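Local atomic coordinates of Thiol:disulfide interchange protein (PDB entry 4OD7), a protein that probably acts as a periplasmic disulfide oxidoreductase of the DsbA type, introducing disulfide bonds into substrate proteins through a thioredoxin-like fold. Residues A80-V85 / N133-Q138; S90-K95 / R110-N115. The protein carries 1 engineered substitution. One frame throughout, in Å; residues are numbered along the deposited sequence.

Both contacts join helices of the helical domain that DsbA proteins insert into the thioredoxin fold, here between strands 58-62 and 153-156. Contact 1 brings helix 70-83 against helix 130-145, and contact 2 brings helix 86-99 against helix 106-115. Along the chain contact 2 is nested within the loop closed by contact 1, and no strand lies between the segments of either. Their centres are about 15 Å apart, yet they touch: Ala80 N lies 3.8 Å from Phe113 CE1. Helices 70-83 and 86-99 follow each other directly, so the two pairings form one continuous helical cluster beside the sheet-bearing part of the protein.

Contact 1: A80-V85 / N133-Q138; sequences AIALGV and NSLVSQ
The flat group that Leu135 meets is the peptide unit linking Ile81 to Ala82. Leu135 CD1 stands above the plane of that peptide, displaced past Ala82 N on the N-H side and 4.1 Å from that nitrogen. The same methyl is 4.0 Å from Ile81 CG2 and 4.3 Å from Ala82 CB, so a single branch of Leu135 touches both residues. The CG2 branch of Ile81 faces the leucine because it stands anti to the backbone N (CG1 chi1 -65°); it also approaches the second methyl, Leu135 CD2, at 4.2 Å. No hydrogen bond crosses, and the two segments bury 105 Å² in all. The contact is a small apolar one, and since none of its touching residues is fully buried it lies at the protein surface, placed where helix 70-83 ends. A Schellman motif closes that helix, with Gly84 at positive phi (70°): Val85 N bonds to Ala80 O at 2.8 Å, while the bond from Gly84 N to Ile81 O is weak. Val85 then occupies the N-cap of the next helix, 86-99. Further back along helix 70-83, Leu135 also packs on Ala78 and Asn133 OD1 is hydrogen-bonded to Arg75. Helix 130-145 thus lies against one flank of helix 70-83, whereas Ala80 packs on Val89, and Ile81 additionally on Glu86, both of helix 86-99.

Contact 2: S90-K95 / R110-N115; sequences SPALFK and RTTFIN
Thr112 meets two neighbours of helix 86-99 with one methyl: its CG2 is 3.8 Å from Ala92 CB and 3.7 Å from Leu93 CD2. Ala92 CB and Leu93 CD2 are themselves 5.8 Å apart, and the threonine methyl bridges them. The rotation that allows this puts Thr112 CG2 anti to the backbone N (OG1 chi1 -55°), so the hydroxyl is turned back along its own helix, where OG1 is hydrogen-bonded to Asp108 O. The polar end is thereby served within helix 106-115, and only the methyl is spent on the neighbour.

Leu93 starts from a CB that does not aim at the other helix, yet its CD2 extends far enough to touch Phe113 as well, at 4.0 Å from CE2. The methyl meets the ring obliquely. Leu93 and Phe113 are both buried, whereas Ala92 and Thr112 are partly exposed, so the interface runs from the protein interior outward. No hydrogen bond crosses it, and 161 Å² is buried between the segments.

The short axes approach to 9.7 Å, with their N-to-C directions at 142°, an inclined antiparallel pairing whose closest CA pair is Ala92 with Thr112.

Outside the pair, the ring of Phe113 packs on Ala76 and Val79 of helix 70-83 and meets Tyr123 of helix 120-126, while Leu93 reaches Met73. Next to Leu93, Phe94 stacks edge-to-face with Phe30 and meets Tyr36 of helix 33-41, the helix that carries Cys35, whose partner in the redox disulfide of the natural enzyme is replaced here by the engineered Ser32. Helix 86-99 therefore lies between helix 106-115 and the active-site region of the thioredoxin fold.

Contact 1: A80-V85 / N133-Q138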
ATOM      1  N   ALA A  80      -3.502  -7.901  -9.502  1.00 14.67           N
ATOM      2  CA  ALA A  80      -4.433  -6.790  -9.538  1.00 15.97           C
ATOM      3  C   ALA A  80      -3.848  -5.626 -10.332  1.00 16.34           C
ATOM      4  O   ALA A  80      -4.572  -4.956 -11.082  1.00 18.46           O
ATOM      5  CB  ALA A  80      -4.780  -6.358  -8.147  1.00 14.94           C
ATOM      6  N   ILE A  81      -2.557  -5.362 -10.109  1.00 15.61           N
ATOM      7  CA  ILE A  81      -1.807  -4.331 -10.825  1.00 12.73           C
ATOM      8  C   ILE A  81      -1.730  -4.688 -12.293  1.00 12.97           C
ATOM      9  O   ILE A  81      -1.977  -3.836 -13.138  1.00 16.33           O
ATOM     10  CB  ILE A  81      -0.415  -4.124 -10.265  1.00 12.91           C
ATOM     11  CG1 ILE A  81      -0.531  -3.584  -8.824  1.00 12.46           C
ATOM     12  CG2 ILE A  81       0.397  -3.169 -11.146  1.00 14.83           C
ATOM     13  CD1 ILE A  81       0.734  -3.643  -8.085  1.00 11.57           C
ATOM     14  N   ALA A  82      -1.346  -5.926 -12.590  1.00 11.65           N
ATOM     15  CA  ALA A  82      -1.185  -6.347 -13.969  1.00 13.32           C
ATOM     16  C   ALA A  82      -2.491  -6.250 -14.773  1.00 16.81           C
ATOM     17  O   ALA A  82      -2.462  -5.940 -15.988  1.00 16.97           O
ATOM     18  CB  ALA A  82      -0.616  -7.777 -14.038  1.00 15.15           C
ATOM     19  N   LEU A  83      -3.617  -6.575 -14.129  1.00 18.55           N
ATOM     20  CA  LEU A  83      -4.916  -6.549 -14.806  1.00 17.06           C
ATOM     21  C   LEU A  83      -5.526  -5.168 -14.696  1.00 17.14           C
ATOM     22  O   LEU A  83      -6.523  -4.901 -15.342  1.00 20.28           O
ATOM     23  CB  LEU A  83      -5.861  -7.605 -14.223  1.00 17.05           C
ATOM     24  CG  LEU A  83      -5.350  -9.034 -14.445  1.00 16.61           C
ATOM     25  CD1 LEU A  83      -6.291 -10.066 -13.960  1.00 16.14           C
ATOM     26  CD2 LEU A  83      -4.935  -9.298 -15.894  1.00 18.64           C
ATOM     27  N   GLY A  84      -4.949  -4.321 -13.834  1.00 20.39           N
ATOM     28  CA  GLY A  84      -5.413  -2.963 -13.623  1.00 17.70           C
ATOM     29  C   GLY A  84      -6.752  -2.920 -12.920  1.00 20.30           C
ATOM     30  O   GLY A  84      -7.542  -2.000 -13.141  1.00 21.42           O
ATOM     31  N   VAL A  85      -6.973  -3.855 -12.009  1.00 16.62           N
ATOM     32  CA  VAL A  85      -8.273  -3.974 -11.342  1.00 15.82           C
ATOM     33  C   VAL A  85      -8.182  -3.746  -9.835  1.00 14.00           C
ATOM     34  O   VAL A  85      -8.949  -4.287  -9.069  1.00 15.35           O
ATOM     35  CB  VAL A  85      -8.903  -5.357 -11.674  1.00 14.72           C
ATOM     36  CG1 VAL A  85      -9.142  -5.512 -13.169  1.00 16.89           C
ATOM     37  CG2 VAL A  85      -8.009  -6.502 -11.171  1.00 19.38           C
ATOM     38  N   ASN A 133       5.441 -12.033 -12.097  1.00 13.59           N
ATOM     39  CA  ASN A 133       6.681 -12.402 -11.430  1.00 14.15           C
ATOM     40  C   ASN A 133       7.600 -11.198 -11.146  1.00 15.04           C
ATOM     41  O   ASN A 133       8.077 -11.029 -10.042  1.00 15.68           O
ATOM     42  CB  ASN A 133       7.434 -13.434 -12.260  1.00 14.46           C
ATOM     43  CG  ASN A 133       6.695 -14.761 -12.366  1.00 16.18           C
ATOM     44  OD1 ASN A 133       5.858 -15.110 -11.529  1.00 17.53           O
ATOM     45  ND2 ASN A 133       6.991 -15.496 -13.417  1.00 17.37           N
ATOM     46  N   SER A 134       7.750 -10.305 -12.115  1.00 15.66           N
ATOM     47  CA  SER A 134       8.535  -9.091 -11.953  1.00 14.34           C
ATOM     48  C   SER A 134       7.961  -8.181 -10.902  1.00 12.72           C
ATOM     49  O   SER A 134       8.702  -7.637 -10.102  1.00 14.27           O
ATOM     50  CB  SER A 134       8.592  -8.321 -13.264  1.00 17.22           C
ATOM     51  OG  SER A 134       9.233  -9.103 -14.252  1.00 24.37           O
ATOM     52  N   LEU A 135       6.646  -8.029 -10.885  1.00 12.63           N
ATOM     53  CA  LEU A 135       5.986  -7.207  -9.859  1.00 14.61           C
ATOM     54  C   LEU A 135       6.172  -7.791  -8.459  1.00 13.84           C
ATOM     55  O   LEU A 135       6.268  -7.057  -7.481  1.00 13.64           O
ATOM     56  CB  LEU A 135       4.476  -7.078 -10.127  1.00 12.70           C
ATOM     57  CG  LEU A 135       4.096  -6.175 -11.280  1.00 14.38           C
ATOM     58  CD1 LEU A 135       2.664  -6.415 -11.656  1.00 16.63           C
ATOM     59  CD2 LEU A 135       4.286  -4.727 -10.948  1.00 16.78           C
ATOM     60  N   VAL A 136       6.174  -9.109  -8.342  1.00 12.42           N
ATOM     61  CA  VAL A 136       6.357  -9.720  -7.031  1.00 15.17           C
ATOM     62  C   VAL A 136       7.770  -9.378  -6.537  1.00 16.14           C
ATOM     63  O   VAL A 136       7.950  -8.987  -5.376  1.00 16.62           O
ATOM     64  CB  VAL A 136       6.089 -11.273  -7.073  1.00 16.32           C
ATOM     65  CG1 VAL A 136       6.815 -12.031  -5.900  1.00 14.11           C
ATOM     66  CG2 VAL A 136       4.531 -11.553  -7.230  1.00 10.86           C
ATOM     67  N   SER A 137       8.761  -9.543  -7.418  1.00 14.65           N
ATOM     68  CA  SER A 137      10.156  -9.240  -7.108  1.00 15.88           C
ATOM     69  C   SER A 137      10.286  -7.791  -6.737  1.00 15.58           C
ATOM     70  O   SER A 137      10.972  -7.455  -5.788  1.00 16.02           O
ATOM     71  CB  SER A 137      11.049  -9.612  -8.261  1.00 19.01           C
ATOM     72  OG  SER A 137      10.909 -10.984  -8.493  1.00 18.65           O
ATOM     73  N   GLN A 138       9.607  -6.929  -7.486  1.00 18.16           N
ATOM     74  CA  GLN A 138       9.649  -5.491  -7.245  1.00 19.19           C
ATOM     75  C   GLN A 138       9.198  -5.128  -5.834  1.00 17.87           C
ATOM     76  O   GLN A 138       9.784  -4.253  -5.207  1.00 19.37           O
ATOM     77  CB  GLN A 138       8.748  -4.757  -8.211  1.00 16.46           C
ATOM     78  CG  GLN A 138       8.921  -3.257  -8.077  1.00 18.70           C
ATOM     79  CD  GLN A 138       8.414  -2.506  -9.286  1.00 19.46           C
ATOM     80  OE1 GLN A 138       9.187  -2.097 -10.135  1.00 23.22           O
ATOM     81  NE2 GLN A 138       7.096  -2.309  -9.356  1.00 20.72           N
TER

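Contact 2: S90-K95 / R110-N115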
ATOM      1  N   SER A  90      -9.506  -4.735  -4.537  1.00 21.04           N
ATOM      2  CA  SER A  90      -8.939  -4.305  -3.266  1.00 20.40           C
ATOM      3  C   SER A  90      -9.983  -4.378  -2.129  1.00 19.55           C
ATOM      4  O   SER A  90      -9.691  -4.973  -1.102  1.00 20.42           O
ATOM      5  CB  SER A  90      -8.344  -2.909  -3.388  1.00 18.94           C
ATOM      6  OG  SER A  90      -7.797  -2.507  -2.155  1.00 22.94           O
ATOM      7  N   PRO A  91     -11.193  -3.790  -2.290  1.00 20.42           N
ATOM      8  CA  PRO A  91     -12.160  -3.938  -1.209  1.00 18.91           C
ATOM      9  C   PRO A  91     -12.514  -5.393  -0.878  1.00 18.94           C
ATOM     10  O   PRO A  91     -12.645  -5.769   0.296  1.00 18.11           O
ATOM     11  CB  PRO A  91     -13.354  -3.164  -1.738  1.00 22.30           C
ATOM     12  CG  PRO A  91     -12.795  -2.201  -2.681  1.00 18.53           C
ATOM     13  CD  PRO A  91     -11.709  -2.892  -3.337  1.00 17.55           C
ATOM     14  N   ALA A  92     -12.621  -6.225  -1.917  1.00 22.51           N
ATOM     15  CA  ALA A  92     -13.002  -7.657  -1.744  1.00 23.37           C
ATOM     16  C   ALA A  92     -11.917  -8.501  -1.061  1.00 17.59           C
ATOM     17  O   ALA A  92     -12.213  -9.458  -0.331  1.00 17.49           O
ATOM     18  CB  ALA A  92     -13.368  -8.307  -3.128  1.00 19.30           C
ATOM     19  N   LEU A  93     -10.666  -8.135  -1.290  1.00 17.16           N
ATOM     20  CA  LEU A  93      -9.563  -8.847  -0.712  1.00 14.44           C
ATOM     21  C   LEU A  93      -9.451  -8.483   0.751  1.00 13.10           C
ATOM     22  O   LEU A  93      -9.241  -9.337   1.582  1.00 15.43           O
ATOM     23  CB  LEU A  93      -8.293  -8.509  -1.451  1.00 11.37           C
ATOM     24  CG  LEU A  93      -8.176  -9.079  -2.877  1.00 11.89           C
ATOM     25  CD1 LEU A  93      -6.990  -8.470  -3.495  1.00 13.86           C
ATOM     26  CD2 LEU A  93      -8.088 -10.587  -2.957  1.00 13.80           C
ATOM     27  N   PHE A  94      -9.587  -7.212   1.063  1.00 12.07           N
ATOM     28  CA  PHE A  94      -9.638  -6.818   2.478  1.00 18.74           C
ATOM     29  C   PHE A  94     -10.805  -7.520   3.179  1.00 18.06           C
ATOM     30  O   PHE A  94     -10.643  -8.110   4.219  1.00 17.92           O
ATOM     31  CB  PHE A  94      -9.808  -5.304   2.645  1.00 17.83           C
ATOM     32  CG  PHE A  94      -8.529  -4.532   2.646  1.00 15.63           C
ATOM     33  CD1 PHE A  94      -7.588  -4.709   3.628  1.00 16.46           C
ATOM     34  CD2 PHE A  94      -8.288  -3.593   1.660  1.00 17.84           C
ATOM     35  CE1 PHE A  94      -6.404  -3.969   3.611  1.00 16.20           C
ATOM     36  CE2 PHE A  94      -7.115  -2.852   1.643  1.00 18.55           C
ATOM     37  CZ  PHE A  94      -6.174  -3.039   2.622  1.00 12.39           C
ATOM     38  N   LYS A  95     -11.969  -7.479   2.561  1.00 15.58           N
ATOM     39  CA  LYS A  95     -13.156  -8.091   3.133  1.00 19.08           C
ATOM     40  C   LYS A  95     -12.972  -9.588   3.356  1.00 17.39           C
ATOM     41  O   LYS A  95     -13.277 -10.100   4.431  1.00 19.63           O
ATOM     42  CB  LYS A  95     -14.365  -7.806   2.246  1.00 23.20           C
ATOM     43  CG  LYS A  95     -15.592  -8.518   2.681  1.00 27.10           C
ATOM     44  CD  LYS A  95     -16.744  -8.359   1.746  1.00 31.42           C
ATOM     45  CE  LYS A  95     -17.805  -9.371   2.154  1.00 35.47           C
ATOM     46  NZ  LYS A  95     -18.207  -9.233   3.572  1.00 38.47           N
ATOM     47  N   ARG A 110      -8.270 -16.641  -6.171  1.00 19.55           N
ATOM     48  CA  ARG A 110      -8.788 -16.741  -7.532  1.00 18.39           C
ATOM     49  C   ARG A 110     -10.301 -16.500  -7.624  1.00 17.73           C
ATOM     50  O   ARG A 110     -10.755 -15.689  -8.445  1.00 19.28           O
ATOM     51  CB  ARG A 110      -8.429 -18.102  -8.097  1.00 17.55           C
ATOM     52  CG  ARG A 110      -8.869 -18.331  -9.514  1.00 17.41           C
ATOM     53  CD  ARG A 110      -8.323 -19.612 -10.023  1.00 16.63           C
ATOM     54  NE  ARG A 110      -8.695 -19.833 -11.410  1.00 19.85           N
ATOM     55  CZ  ARG A 110      -9.832 -20.411 -11.787  1.00 23.83           C
ATOM     56  NH1 ARG A 110     -10.735 -20.760 -10.882  1.00 25.88           N
ATOM     57  NH2 ARG A 110     -10.087 -20.610 -13.074  1.00 25.69           N
ATOM     58  N   THR A 111     -11.077 -17.154  -6.762  1.00 16.34           N
ATOM     59  CA  THR A 111     -12.537 -16.965  -6.749  1.00 18.03           C
ATOM     60  C   THR A 111     -12.880 -15.523  -6.488  1.00 19.05           C
ATOM     61  O   THR A 111     -13.808 -15.018  -7.066  1.00 23.18           O
ATOM     62  CB  THR A 111     -13.250 -17.815  -5.689  1.00 18.88           C
ATOM     63  OG1 THR A 111     -13.071 -19.202  -5.998  1.00 26.96           O
ATOM     64  CG2 THR A 111     -14.704 -17.504  -5.679  1.00 19.27           C
ATOM     65  N   THR A 112     -12.129 -14.865  -5.607  1.00 19.71           N
ATOM     66  CA  THR A 112     -12.339 -13.451  -5.294  1.00 18.81           C
ATOM     67  C   THR A 112     -12.195 -12.516  -6.501  1.00 17.78           C
ATOM     68  O   THR A 112     -13.043 -11.666  -6.744  1.00 17.53           O
ATOM     69  CB  THR A 112     -11.326 -12.994  -4.205  1.00 17.37           C
ATOM     70  OG1 THR A 112     -11.433 -13.854  -3.066  1.00 17.45           O
ATOM     71  CG2 THR A 112     -11.553 -11.532  -3.785  1.00 18.71           C
ATOM     72  N   PHE A 113     -11.128 -12.707  -7.265  1.00 20.52           N
ATOM     73  CA  PHE A 113     -10.911 -11.951  -8.494  1.00 17.39           C
ATOM     74  C   PHE A 113     -12.095 -12.178  -9.459  1.00 20.04           C
ATOM     75  O   PHE A 113     -12.657 -11.216  -9.978  1.00 21.48           O
ATOM     76  CB  PHE A 113      -9.602 -12.345  -9.136  1.00 14.57           C
ATOM     77  CG  PHE A 113      -8.405 -11.602  -8.565  1.00 14.15           C
ATOM     78  CD1 PHE A 113      -7.751 -10.617  -9.290  1.00 19.41           C
ATOM     79  CD2 PHE A 113      -7.964 -11.846  -7.284  1.00 15.86           C
ATOM     80  CE1 PHE A 113      -6.662  -9.940  -8.758  1.00 18.91           C
ATOM     81  CE2 PHE A 113      -6.842 -11.164  -6.760  1.00 16.27           C
ATOM     82  CZ  PHE A 113      -6.219 -10.214  -7.484  1.00 13.90           C
ATOM     83  N   ILE A 114     -12.486 -13.442  -9.664  1.00 19.68           N
ATOM     84  CA  ILE A 114     -13.587 -13.777 -10.579  1.00 17.35           C
ATOM     85  C   ILE A 114     -14.919 -13.142 -10.140  1.00 17.61           C
ATOM     86  O   ILE A 114     -15.638 -12.612 -10.977  1.00 23.13           O
ATOM     87  CB  ILE A 114     -13.761 -15.322 -10.720  1.00 19.68           C
ATOM     88  CG1 ILE A 114     -12.534 -15.951 -11.413  1.00 18.19           C
ATOM     89  CG2 ILE A 114     -15.049 -15.650 -11.474  1.00 19.48           C
ATOM     90  CD1 ILE A 114     -12.465 -17.456 -11.326  1.00 19.25           C
ATOM     91  N   ASN A 115     -15.225 -13.123  -8.844  1.00 17.79           N
ATOM     92  CA  ASN A 115     -16.434 -12.450  -8.370  1.00 18.47           C
ATOM     93  C   ASN A 115     -16.390 -10.925  -8.459  1.00 21.49           C
ATOM     94  O   ASN A 115     -17.425 -10.271  -8.506  1.00 22.45           O
ATOM     95  CB  ASN A 115     -16.667 -12.815  -6.952  1.00 18.53           C
ATOM     96  CG  ASN A 115     -17.288 -14.117  -6.830  1.00 22.80           C
ATOM     97  OD1 ASN A 115     -18.125 -14.486  -7.641  1.00 26.91           O
ATOM     98  ND2 ASN A 115     -16.843 -14.882  -5.844  1.00 23.64           N
TER